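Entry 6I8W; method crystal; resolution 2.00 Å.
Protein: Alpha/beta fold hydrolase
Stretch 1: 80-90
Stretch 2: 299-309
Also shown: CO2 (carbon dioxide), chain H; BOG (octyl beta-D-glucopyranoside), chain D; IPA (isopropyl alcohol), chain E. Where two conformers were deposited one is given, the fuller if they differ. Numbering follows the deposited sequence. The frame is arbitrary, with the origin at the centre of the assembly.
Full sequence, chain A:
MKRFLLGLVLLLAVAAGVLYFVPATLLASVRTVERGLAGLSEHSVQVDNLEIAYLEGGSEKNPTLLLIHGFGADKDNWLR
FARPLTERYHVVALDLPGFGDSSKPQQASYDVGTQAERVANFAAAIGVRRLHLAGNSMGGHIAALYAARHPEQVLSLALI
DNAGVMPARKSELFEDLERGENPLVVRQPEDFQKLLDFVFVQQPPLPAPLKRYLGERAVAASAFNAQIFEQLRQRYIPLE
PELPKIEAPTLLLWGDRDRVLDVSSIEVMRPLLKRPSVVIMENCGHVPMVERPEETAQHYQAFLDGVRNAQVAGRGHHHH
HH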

ATOM      1  N   ARG A  80      -6.705  -8.590  -4.442  1.00 26.12           N
ATOM      2  CA  ARG A  80      -7.650  -8.768  -5.539  1.00 28.11           C
ATOM      3  C   ARG A  80      -7.070  -8.249  -6.849  1.00 30.97           C
ATOM      4  O   ARG A  80      -7.365  -8.756  -7.921  1.00 25.08           O
ATOM      5  CB  ARG A  80      -8.974  -8.084  -5.208  1.00 31.48           C
ATOM      6  CG  ARG A  80      -9.765  -8.852  -4.144  1.00 36.51           C
ATOM      7  CD  ARG A  80     -10.929  -8.058  -3.592  1.00 38.28           C
ATOM      8  NE  ARG A  80     -11.672  -8.850  -2.619  1.00 38.32           N
ATOM      9  CZ  ARG A  80     -12.668  -8.378  -1.883  1.00 42.45           C
ATOM     10  NH1 ARG A  80     -13.056  -7.119  -2.035  1.00 38.44           N
ATOM     11  NH2 ARG A  80     -13.291  -9.170  -1.019  1.00 41.42           N
ATOM     12  N   PHE A  81      -6.238  -7.226  -6.741  1.00 26.95           N
ATOM     13  CA  PHE A  81      -5.535  -6.656  -7.886  1.00 29.28           C
ATOM     14  C   PHE A  81      -4.552  -7.664  -8.470  1.00 28.06           C
ATOM     15  O   PHE A  81      -4.380  -7.753  -9.672  1.00 27.68           O
ATOM     16  CB  PHE A  81      -4.816  -5.375  -7.428  1.00 25.02           C
ATOM     17  CG  PHE A  81      -3.915  -4.730  -8.467  1.00 27.23           C
ATOM     18  CD1 PHE A  81      -4.438  -3.867  -9.411  1.00 26.06           C
ATOM     19  CD2 PHE A  81      -2.536  -4.892  -8.406  1.00 25.69           C
ATOM     20  CE1 PHE A  81      -3.606  -3.219 -10.329  1.00 28.18           C
ATOM     21  CE2 PHE A  81      -1.705  -4.271  -9.305  1.00 26.15           C
ATOM     22  CZ  PHE A  81      -2.244  -3.425 -10.282  1.00 24.66           C
ATOM     23  N   ALA A  82      -3.892  -8.407  -7.590  1.00 25.95           N
ATOM     24  CA  ALA A  82      -2.835  -9.338  -7.974  1.00 26.86           C
ATOM     25  C   ALA A  82      -3.398 -10.620  -8.581  1.00 29.37           C
ATOM     26  O   ALA A  82      -2.722 -11.304  -9.340  1.00 29.50           O
ATOM     27  CB  ALA A  82      -1.964  -9.685  -6.737  1.00 31.62           C
ATOM     28  N   ARG A  83      -4.643 -10.931  -8.259  1.00 29.14           N
ATOM     29  CA  ARG A  83      -5.258 -12.174  -8.703  0.52 30.15           C
ATOM     30  C   ARG A  83      -5.128 -12.403 -10.227  1.00 37.79           C
ATOM     31  O   ARG A  83      -4.671 -13.462 -10.655  1.00 34.73           O
ATOM     32  CB  ARG A  83      -6.721 -12.192  -8.255  0.52 30.35           C
ATOM     33  CG  ARG A  83      -7.522 -13.394  -8.698  0.52 38.75           C
ATOM     34  CD  ARG A  83      -8.550 -13.725  -7.635  0.52 47.72           C
ATOM     35  NE  ARG A  83      -9.794 -14.301  -8.159  0.52 51.40           N
ATOM     36  CZ  ARG A  83      -9.923 -15.541  -8.617  0.52 52.31           C
ATOM     37  NH1 ARG A  83      -8.872 -16.353  -8.652  0.52 50.69           N
ATOM     38  NH2 ARG A  83     -11.106 -15.972  -9.052  0.52 53.91           N
ATOM     39  N   PRO A  84      -5.510 -11.405 -11.062  1.00 31.69           N
ATOM     40  CA  PRO A  84      -5.333 -11.724 -12.498  1.00 32.32           C
ATOM     41  C   PRO A  84      -3.886 -11.639 -12.990  1.00 36.78           C
ATOM     42  O   PRO A  84      -3.609 -12.014 -14.122  1.00 39.42           O
ATOM     43  CB  PRO A  84      -6.192 -10.668 -13.210  1.00 32.49           C
ATOM     44  CG  PRO A  84      -6.209  -9.519 -12.261  1.00 31.18           C
ATOM     45  CD  PRO A  84      -6.255 -10.142 -10.880  1.00 32.14           C
ATOM     46  N   LEU A  85      -2.984 -11.139 -12.154  1.00 31.83           N
ATOM     47  CA  LEU A  85      -1.592 -10.938 -12.539  1.00 28.97           C
ATOM     48  C   LEU A  85      -0.686 -12.144 -12.294  1.00 32.39           C
ATOM     49  O   LEU A  85       0.331 -12.293 -12.967  1.00 35.14           O
ATOM     50  CB  LEU A  85      -1.007  -9.724 -11.780  1.00 24.40           C
ATOM     51  CG  LEU A  85      -1.789  -8.434 -12.010  1.00 32.49           C
ATOM     52  CD1 LEU A  85      -1.188  -7.281 -11.205  1.00 29.36           C
ATOM     53  CD2 LEU A  85      -1.771  -8.136 -13.498  1.00 32.11           C
ATOM     54  N   THR A  86      -1.025 -12.990 -11.319  1.00 30.39           N
ATOM     55  CA  THR A  86      -0.121 -14.076 -10.955  1.00 31.02           C
ATOM     56  C   THR A  86      -0.070 -15.192 -12.006  1.00 36.39           C
ATOM     57  O   THR A  86       0.833 -16.023 -11.975  1.00 35.66           O
ATOM     58  CB  THR A  86      -0.496 -14.705  -9.593  1.00 34.54           C
ATOM     59  OG1 THR A  86      -1.889 -15.024  -9.580  1.00 34.90           O
ATOM     60  CG2 THR A  86      -0.214 -13.735  -8.458  1.00 28.03           C
ATOM     61  N   GLU A  87      -0.999 -15.184 -12.955  1.00 36.41           N
ATOM     62  CA  GLU A  87      -0.964 -16.154 -14.057  1.00 46.45           C
ATOM     63  C   GLU A  87       0.224 -15.896 -14.973  1.00 44.89           C
ATOM     64  O   GLU A  87       0.849 -16.829 -15.461  1.00 50.12           O
ATOM     65  CB  GLU A  87      -2.256 -16.107 -14.881  1.00 47.95           C
ATOM     66  N   ARG A  88       0.541 -14.622 -15.179  1.00 39.06           N
ATOM     67  CA  ARG A  88       1.545 -14.215 -16.161  1.00 37.14           C
ATOM     68  C   ARG A  88       2.790 -13.578 -15.546  1.00 39.95           C
ATOM     69  O   ARG A  88       3.800 -13.396 -16.227  1.00 40.44           O
ATOM     70  CB  ARG A  88       0.916 -13.236 -17.158  1.00 40.29           C
ATOM     71  CG  ARG A  88      -0.144 -13.889 -18.041  1.00 51.06           C
ATOM     72  CD  ARG A  88      -0.835 -12.858 -18.927  1.00 61.90           C
ATOM     73  NE  ARG A  88       0.119 -12.124 -19.755  1.00 67.68           N
ATOM     74  CZ  ARG A  88      -0.179 -11.022 -20.439  1.00 67.17           C
ATOM     75  NH1 ARG A  88      -1.406 -10.522 -20.390  1.00 69.49           N
ATOM     76  NH2 ARG A  88       0.751 -10.419 -21.165  1.00 64.96           N
ATOM     77  N   TYR A  89       2.718 -13.238 -14.263  1.00 31.47           N
ATOM     78  CA  TYR A  89       3.821 -12.535 -13.598  1.00 27.96           C
ATOM     79  C   TYR A  89       4.207 -13.172 -12.292  1.00 28.54           C
ATOM     80  O   TYR A  89       3.416 -13.881 -11.673  1.00 33.88           O
ATOM     81  CB  TYR A  89       3.463 -11.051 -13.353  1.00 29.32           C
ATOM     82  CG  TYR A  89       3.240 -10.301 -14.639  1.00 33.38           C
ATOM     83  CD1 TYR A  89       4.319  -9.818 -15.372  1.00 33.02           C
ATOM     84  CD2 TYR A  89       1.957 -10.101 -15.139  1.00 29.17           C
ATOM     85  CE1 TYR A  89       4.128  -9.158 -16.579  1.00 34.21           C
ATOM     86  CE2 TYR A  89       1.752  -9.432 -16.348  1.00 32.21           C
ATOM     87  CZ  TYR A  89       2.843  -8.959 -17.056  1.00 31.80           C
ATOM     88  OH  TYR A  89       2.660  -8.290 -18.249  1.00 35.34           O
ATOM     89  N   HIS A  90       5.450 -12.915 -11.892  1.00 29.99           N
ATOM     90  CA  HIS A  90       5.927 -13.228 -10.568  1.00 30.00           C
ATOM     91  C   HIS A  90       5.602 -12.029  -9.697  1.00 32.66           C
ATOM     92  O   HIS A  90       6.259 -10.999  -9.789  1.00 36.72           O
ATOM     93  CB  HIS A  90       7.429 -13.521 -10.601  1.00 34.44           C
ATOM     94  CG  HIS A  90       8.049 -13.717  -9.253  1.00 36.88           C
ATOM     95  ND1 HIS A  90       9.174 -13.029  -8.848  1.00 41.27           N
ATOM     96  CD2 HIS A  90       7.719 -14.538  -8.226  1.00 35.49           C
ATOM     97  CE1 HIS A  90       9.514 -13.419  -7.631  1.00 38.03           C
ATOM     98  NE2 HIS A  90       8.645 -14.333  -7.230  1.00 36.72           N
TER
HETATM   99  C   CO2 H 406       5.469  -7.022 -20.005  1.00 63.60           C
HETATM  100  O1  CO2 H 406       5.924  -5.993 -20.075  1.00 56.62           O
HETATM  101  O2  CO2 H 406       5.002  -8.036 -19.922  1.00 49.69           O
HETATM  102  C1  BOG D 402     -15.276 -10.299   2.431  1.00 58.67           C
HETATM  103  O1  BOG D 402     -14.344  -9.225   2.292  1.00 55.54           O
HETATM  104  C2  BOG D 402     -16.539  -9.907   1.653  1.00 61.82           C
HETATM  105  O2  BOG D 402     -17.330  -9.060   2.485  1.00 63.33           O
HETATM  106  C3  BOG D 402     -17.392 -11.083   1.180  1.00 70.37           C
HETATM  107  O3  BOG D 402     -18.441 -10.655   0.297  1.00 64.87           O
HETATM  108  C4  BOG D 402     -16.476 -12.062   0.473  1.00 79.12           C
HETATM  109  O4  BOG D 402     -17.228 -13.136  -0.122  1.00 82.44           O
HETATM  110  C5  BOG D 402     -15.506 -12.558   1.544  1.00 75.86           C
HETATM  111  O5  BOG D 402     -14.638 -11.494   1.965  1.00 72.51           O
HETATM  112  C6  BOG D 402     -14.694 -13.775   1.100  1.00 67.37           C
HETATM  113  O6  BOG D 402     -13.376 -13.404   0.688  1.00 46.38           O
HETATM  114  C1' BOG D 402     -13.143  -9.413   3.035  1.00 56.56           C
HETATM  115  C2' BOG D 402     -12.106  -8.415   2.541  1.00 53.11           C
HETATM  116  C3' BOG D 402     -12.802  -7.147   2.078  1.00 58.11           C
HETATM  117  C4' BOG D 402     -11.823  -6.016   1.822  1.00 57.86           C
HETATM  118  C5' BOG D 402     -12.458  -4.708   2.272  1.00 61.72           C
HETATM  119  C6' BOG D 402     -11.680  -3.509   1.754  1.00 61.78           C
HETATM  120  C7' BOG D 402     -11.959  -2.285   2.615  1.00 61.53           C
HETATM  121  C8' BOG D 402     -13.444  -2.020   2.694  1.00 59.72           C
HETATM  122  C1  IPA E 403      -8.141  -5.468  -0.234  1.00 44.02           C
HETATM  123  C2  IPA E 403      -7.836  -6.825  -0.856  1.00 39.99           C
HETATM  124  C3  IPA E 403      -8.791  -7.886  -0.327  1.00 40.10           C
HETATM  125  O2  IPA E 403      -7.923  -6.718  -2.285  1.00 42.55           O
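Stretch 2 (299-309) HYQAFLDGVRN

Stretch 2 is helical from H299 to R308, and the evidence is a regular ladder of backbone bonds, among them L304 N to Y300 O and D305 N to Q301 O, both 2.9 Å. N309 is the first residue to leave helical phi/psi. The helix runs in the same general sense as stretch 1: its early residue Y300 meets F81 and L85, whereas the later L304, D305 and R308 lie near R88 or Y89. The backbones stay well apart, the nearest CA atoms being those of L85 and Q301 at 7.8 Å, so side chains make the contact, which buries 369 Å² in all.

Q301 covers the most surface. Its CA-to-CB bond points sideways, but with chi1 t and chi2 p the amide comes nearer, and Q301 NE2 donates to Y89 OH at 2.9 Å with an N-H...acceptor angle of 158°. The same amide lies over one face of the R88 guanidinium, with Q301 CD 3.1 Å from R88 NH1. Proximity alone is not a bond here: R88 NH1 to Q301 OE1 is 3.2 Å, but the angle is poor.

R88 points toward the helix and reaches one turn beyond Q301. R88 NH2 donates to D305 OD1 at 3.1 Å and 157°, a salt bridge in which the carboxylate oxygen sits at the guanidinium edge, near its plane.

Y300, chi1 t, anchors the apolar end. Y300 CD2 approaches F81 CZ to 3.5 Å; the ring planes differ by 23°, yet the centroids are 5.8 Å apart, so the rings are slid past one another and barely overlap. L85 CD1 lies at the edge of the Y300 ring, 4.1 Å from Y300 CD2. Farther along, Y89 CZ packs 3.7 Å from L304 CD1, while Y89 OH donates to carbon dioxide O2 at 2.9 Å.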

ATOM      1  N   HIS A 299      -6.260  -2.213 -16.704  1.00 26.85           N
ATOM      2  CA  HIS A 299      -5.545  -1.030 -17.214  1.00 29.33           C
ATOM      3  C   HIS A 299      -4.033  -1.241 -17.096  1.00 26.89           C
ATOM      4  O   HIS A 299      -3.262  -0.931 -18.009  1.00 28.98           O
ATOM      5  CB  HIS A 299      -5.939   0.246 -16.448  1.00 27.17           C
ATOM      6  CG  HIS A 299      -7.241   0.851 -16.876  1.00 28.35           C
ATOM      7  ND1 HIS A 299      -7.500   1.246 -18.171  1.00 30.34           N
ATOM      8  CD2 HIS A 299      -8.341   1.188 -16.155  1.00 31.48           C
ATOM      9  CE1 HIS A 299      -8.710   1.772 -18.240  1.00 31.33           C
ATOM     10  NE2 HIS A 299      -9.238   1.759 -17.026  1.00 30.82           N
ATOM     11  N   TYR A 300      -3.612  -1.770 -15.957  1.00 25.66           N
ATOM     12  CA  TYR A 300      -2.193  -2.039 -15.710  1.00 25.46           C
ATOM     13  C   TYR A 300      -1.647  -3.108 -16.674  1.00 27.89           C
ATOM     14  O   TYR A 300      -0.566  -2.933 -17.230  1.00 28.37           O
ATOM     15  CB  TYR A 300      -1.985  -2.478 -14.264  1.00 24.74           C
ATOM     16  CG  TYR A 300      -0.543  -2.659 -13.851  1.00 26.53           C
ATOM     17  CD1 TYR A 300       0.434  -1.741 -14.231  1.00 27.95           C
ATOM     18  CD2 TYR A 300      -0.163  -3.731 -13.046  1.00 31.83           C
ATOM     19  CE1 TYR A 300       1.767  -1.900 -13.832  1.00 29.01           C
ATOM     20  CE2 TYR A 300       1.162  -3.895 -12.637  1.00 35.22           C
ATOM     21  CZ  TYR A 300       2.115  -2.970 -13.035  1.00 35.14           C
ATOM     22  OH  TYR A 300       3.423  -3.127 -12.640  1.00 34.70           O
ATOM     23  N   GLN A 301      -2.392  -4.202 -16.885  1.00 26.60           N
ATOM     24  CA  GLN A 301      -1.975  -5.216 -17.857  0.53 27.98           C
ATOM     25  C   GLN A 301      -1.853  -4.635 -19.257  1.00 30.42           C
ATOM     26  O   GLN A 301      -0.953  -5.009 -20.029  1.00 30.75           O
ATOM     27  CB  GLN A 301      -2.956  -6.389 -17.893  0.53 28.77           C
ATOM     28  CG  GLN A 301      -2.532  -7.471 -18.869  0.53 30.75           C
ATOM     29  CD  GLN A 301      -1.235  -8.152 -18.457  0.53 44.08           C
ATOM     30  OE1 GLN A 301      -1.246  -9.050 -17.609  0.53 39.14           O
ATOM     31  NE2 GLN A 301      -0.113  -7.744 -19.065  0.53 31.13           N
ATOM     32  N   ALA A 302      -2.762  -3.727 -19.596  1.00 29.90           N
ATOM     33  CA  ALA A 302      -2.725  -3.104 -20.913  1.00 32.73           C
ATOM     34  C   ALA A 302      -1.439  -2.290 -21.059  1.00 32.07           C
ATOM     35  O   ALA A 302      -0.751  -2.352 -22.077  1.00 33.92           O
ATOM     36  CB  ALA A 302      -3.961  -2.228 -21.129  1.00 32.71           C
ATOM     37  N   PHE A 303      -1.150  -1.508 -20.025  1.00 30.36           N
ATOM     38  CA  PHE A 303       0.081  -0.723 -19.951  1.00 32.42           C
ATOM     39  C   PHE A 303       1.306  -1.622 -20.107  1.00 32.83           C
ATOM     40  O   PHE A 303       2.160  -1.362 -20.947  1.00 31.81           O
ATOM     41  CB  PHE A 303       0.136   0.043 -18.613  1.00 28.70           C
ATOM     42  CG  PHE A 303       1.505   0.584 -18.259  1.00 28.53           C
ATOM     43  CD1 PHE A 303       2.023   1.689 -18.923  1.00 34.23           C
ATOM     44  CD2 PHE A 303       2.264  -0.013 -17.254  1.00 33.40           C
ATOM     45  CE1 PHE A 303       3.280   2.195 -18.591  1.00 33.06           C
ATOM     46  CE2 PHE A 303       3.522   0.489 -16.911  1.00 34.04           C
ATOM     47  CZ  PHE A 303       4.023   1.593 -17.572  1.00 32.62           C
ATOM     48  N   LEU A 304       1.371  -2.703 -19.322  1.00 30.12           N
ATOM     49  CA  LEU A 304       2.496  -3.641 -19.397  1.00 29.45           C
ATOM     50  C   LEU A 304       2.646  -4.273 -20.784  1.00 37.61           C
ATOM     51  O   LEU A 304       3.760  -4.522 -21.256  1.00 37.25           O
ATOM     52  CB  LEU A 304       2.333  -4.754 -18.361  1.00 31.51           C
ATOM     53  CG  LEU A 304       2.452  -4.304 -16.906  1.00 30.24           C
ATOM     54  CD1 LEU A 304       2.077  -5.460 -15.991  1.00 29.11           C
ATOM     55  CD2 LEU A 304       3.885  -3.830 -16.625  1.00 31.51           C
ATOM     56  N   ASP A 305       1.521  -4.585 -21.410  1.00 33.43           N
ATOM     57  CA  ASP A 305       1.546  -5.153 -22.763  1.00 35.67           C
ATOM     58  C   ASP A 305       2.236  -4.181 -23.715  1.00 37.40           C
ATOM     59  O   ASP A 305       3.066  -4.578 -24.527  1.00 41.28           O
ATOM     60  CB  ASP A 305       0.132  -5.447 -23.274  1.00 42.37           C
ATOM     61  CG  ASP A 305      -0.448  -6.738 -22.715  1.00 55.11           C
ATOM     62  OD1 ASP A 305       0.280  -7.491 -22.027  1.00 60.00           O
ATOM     63  OD2 ASP A 305      -1.642  -7.006 -22.975  1.00 52.42           O
ATOM     64  N   GLY A 306       1.885  -2.903 -23.622  1.00 37.01           N
ATOM     65  CA  GLY A 306       2.551  -1.899 -24.435  1.00 42.73           C
ATOM     66  C   GLY A 306       4.039  -1.832 -24.149  1.00 45.11           C
ATOM     67  O   GLY A 306       4.844  -1.820 -25.067  1.00 49.61           O
ATOM     68  N   VAL A 307       4.409  -1.813 -22.873  1.00 37.49           N
ATOM     69  CA  VAL A 307       5.831  -1.777 -22.501  1.00 47.52           C
ATOM     70  C   VAL A 307       6.611  -2.967 -23.083  1.00 51.39           C
ATOM     71  O   VAL A 307       7.716  -2.792 -23.605  1.00 49.66           O
ATOM     72  CB  VAL A 307       6.000  -1.730 -20.990  1.00 44.97           C
ATOM     73  CG1 VAL A 307       7.466  -1.899 -20.609  1.00 49.16           C
ATOM     74  CG2 VAL A 307       5.451  -0.404 -20.467  1.00 39.06           C
ATOM     75  N   ARG A 308       6.028  -4.162 -23.012  1.00 47.27           N
ATOM     76  CA  ARG A 308       6.661  -5.369 -23.552  1.00 47.72           C
ATOM     77  C   ARG A 308       6.647  -5.428 -25.075  1.00 58.98           C
ATOM     78  O   ARG A 308       7.651  -5.797 -25.703  1.00 66.86           O
ATOM     79  CB  ARG A 308       5.971  -6.634 -23.031  1.00 50.72           C
ATOM     80  CG  ARG A 308       6.259  -7.886 -23.897  1.00 54.95           C
ATOM     81  CD  ARG A 308       5.448  -9.120 -23.475  1.00 67.23           C
ATOM     82  NE  ARG A 308       4.032  -9.003 -23.827  1.00 70.72           N
ATOM     83  N   ASN A 309       5.536  -5.003 -25.677  1.00 69.26           N
ATOM     84  CA  ASN A 309       5.283  -5.324 -27.094  1.00 83.39           C
ATOM     85  C   ASN A 309       5.915  -4.455 -28.131  1.00 93.19           C
ATOM     86  O   ASN A 309       5.592  -4.589 -29.310  1.00 97.50           O
ATOM     87  CB  ASN A 309       3.787  -5.276 -27.434  1.00 89.86           C
ATOM     88  CG  ASN A 309       3.088  -6.583 -27.218  1.00 91.51           C
ATOM     89  OD1 ASN A 309       3.734  -7.615 -27.057  1.00 95.80           O
ATOM     90  ND2 ASN A 309       1.766  -6.576 -27.390  1.00 90.63           N
TER